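Local coordinates for putative chemotaxis protein (Desulfovibrio vulgaris str. Hildenborough, PDB 3H4Y) that is a putative chemotaxis protein of the CheX phosphatase family and probably removes phosphate from the response regulator CheY, at residues I7-P12 with A105-M110. Residues are numbered along the deposited sequence; the frame is centred on the assembly and turned at random.
Sequences IEVAKP and AGLAEM
K11 NZ is gripped twice, both times by the carboxylate of E8: it lies 3.2 Å from OE1 and 3.1 Å from OE2, each oxygen offering its syn lone pair, in a bidentate salt bridge. The lysine chain, extended from chi2 to chi4, reaches back to a glutamate chain bent at chi2 (-62°), and the ion pair lies within 7-12 at the exposed surface. Across to 105-110 the contact is apolar. P12 carries much of it: its CB rests 4.1 Å from G106 CA, where the two backbones come closest, with P12 CA and G106 CA 5.2 Å apart. One step along the proline ring, CG touches both L107 CD2 (3.9 Å) and selenomethionine M110 SE (3.8 Å), their side chains each crossing that of P12 at about a right angle. In this CheX-family fold, helices 10-25 and 84-109 lie on the same large antiparallel sheet, and here the start of the first meets the end of the second. V9 and L107 cross obliquely, CG1 to CD2 at 4.1 Å, and both pack on F153 of strand 147-155. M110, bent at chi3 (69°), lays its CE methyl against the E8 backbone, 3.8 Å from E8 O.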
loop_
_atom_site.group_PDB
_atom_site.type_symbol
_atom_site.label_atom_id
_atom_site.label_comp_id
_atom_site.label_asym_id
_atom_site.label_seq_id
_atom_site.Cartn_x
_atom_site.Cartn_y
_atom_site.Cartn_z
ATOM N N ILE A 7 -14.663 19.838 -3.518
ATOM C CA ILE A 7 -13.507 19.026 -3.885
ATOM C C ILE A 7 -13.807 18.359 -5.216
ATOM O O ILE A 7 -14.421 17.286 -5.267
ATOM C CB ILE A 7 -13.203 17.983 -2.798
ATOM C CG1 ILE A 7 -12.959 18.684 -1.461
ATOM C CG2 ILE A 7 -11.978 17.136 -3.169
ATOM C CD1 ILE A 7 -13.041 17.747 -0.291
ATOM N N GLU A 8 -13.401 19.031 -6.293
ATOM C CA GLU A 8 -13.648 18.549 -7.662
ATOM C C GLU A 8 -13.070 17.169 -7.968
ATOM O O GLU A 8 -13.722 16.392 -8.679
ATOM C CB GLU A 8 -13.128 19.533 -8.708
ATOM C CG GLU A 8 -14.041 20.725 -8.912
ATOM C CD GLU A 8 -15.406 20.295 -9.409
ATOM O OE1 GLU A 8 -15.478 19.724 -10.523
ATOM O OE2 GLU A 8 -16.399 20.521 -8.678
ATOM N N VAL A 9 -11.884 16.858 -7.449
ATOM C CA VAL A 9 -11.326 15.523 -7.657
ATOM C C VAL A 9 -12.147 14.393 -6.996
ATOM O O VAL A 9 -11.932 13.229 -7.298
ATOM C CB VAL A 9 -9.853 15.393 -7.241
ATOM C CG1 VAL A 9 -8.989 16.276 -8.126
ATOM C CG2 VAL A 9 -9.644 15.696 -5.741
ATOM N N ALA A 10 -13.086 14.720 -6.113
ATOM C CA ALA A 10 -13.921 13.685 -5.519
ATOM C C ALA A 10 -14.861 13.079 -6.563
ATOM O O ALA A 10 -15.265 11.940 -6.440
ATOM C CB ALA A 10 -14.719 14.235 -4.347
ATOM N N LYS A 11 -15.230 13.860 -7.580
ATOM C CA LYS A 11 -16.191 13.394 -8.580
ATOM C C LYS A 11 -15.848 12.081 -9.271
ATOM O O LYS A 11 -16.668 11.156 -9.248
ATOM C CB LYS A 11 -16.547 14.498 -9.603
ATOM C CG LYS A 11 -17.294 15.672 -8.962
ATOM C CD LYS A 11 -17.695 16.722 -10.003
ATOM C CE LYS A 11 -18.389 17.923 -9.355
ATOM N NZ LYS A 11 -18.557 19.062 -10.320
ATOM N N PRO A 12 -14.638 11.972 -9.862
ATOM C CA PRO A 12 -14.279 10.696 -10.510
ATOM C C PRO A 12 -14.223 9.512 -9.516
ATOM O O PRO A 12 -14.496 8.360 -9.889
ATOM C CB PRO A 12 -12.929 11.007 -11.182
ATOM C CG PRO A 12 -12.422 12.252 -10.520
ATOM C CD PRO A 12 -13.589 13.007 -10.045
ATOM N N ALA A 105 -9.143 7.243 -15.206
ATOM C CA ALA A 105 -9.697 7.630 -16.521
ATOM C C ALA A 105 -10.373 8.981 -16.389
ATOM O O ALA A 105 -10.224 9.852 -17.261
ATOM C CB ALA A 105 -10.694 6.574 -17.043
ATOM N N GLY A 106 -11.146 9.169 -15.331
ATOM C CA GLY A 106 -11.813 10.448 -15.072
ATOM C C GLY A 106 -10.846 11.595 -14.777
ATOM O O GLY A 106 -11.008 12.706 -15.293
ATOM N N LEU A 107 -9.844 11.328 -13.940
ATOM C CA LEU A 107 -8.799 12.321 -13.616
ATOM C C LEU A 107 -8.073 12.748 -14.894
ATOM O O LEU A 107 -7.762 13.932 -15.070
ATOM C CB LEU A 107 -7.806 11.766 -12.597
ATOM C CG LEU A 107 -8.373 11.614 -11.200
ATOM C CD1 LEU A 107 -7.449 10.698 -10.403
ATOM C CD2 LEU A 107 -8.581 12.944 -10.487
ATOM N N ALA A 108 -7.801 11.805 -15.795
ATOM C CA ALA A 108 -7.095 12.118 -17.054
ATOM C C ALA A 108 -7.928 13.047 -17.940
ATOM O O ALA A 108 -7.367 13.955 -18.591
ATOM C CB ALA A 108 -6.707 10.835 -17.800
ATOM N N GLU A 109 -9.244 12.869 -17.939
ATOM C CA GLU A 109 -10.186 13.811 -18.601
ATOM C C GLU A 109 -10.161 15.212 -17.970
ATOM O O GLU A 109 -10.407 16.215 -18.659
ATOM C CB GLU A 109 -11.604 13.239 -18.611
ATOM C CG GLU A 109 -11.714 11.999 -19.506
ATOM C CD GLU A 109 -13.004 11.204 -19.300
ATOM O OE1 GLU A 109 -13.831 11.606 -18.447
ATOM O OE2 GLU A 109 -13.177 10.165 -19.991
HETATM N N MSE A 110 -9.836 15.280 -16.678
HETATM C CA MSE A 110 -9.712 16.541 -15.961
HETATM C C MSE A 110 -8.305 17.129 -16.097
HETATM O O MSE A 110 -8.020 18.145 -15.480
HETATM C CB MSE A 110 -10.057 16.343 -14.476
HETATM C CG MSE A 110 -11.503 16.047 -14.257
HETATM SE SE MSE A 110 -11.736 15.519 -12.375
HETATM C CE MSE A 110 -11.388 17.175 -11.521
#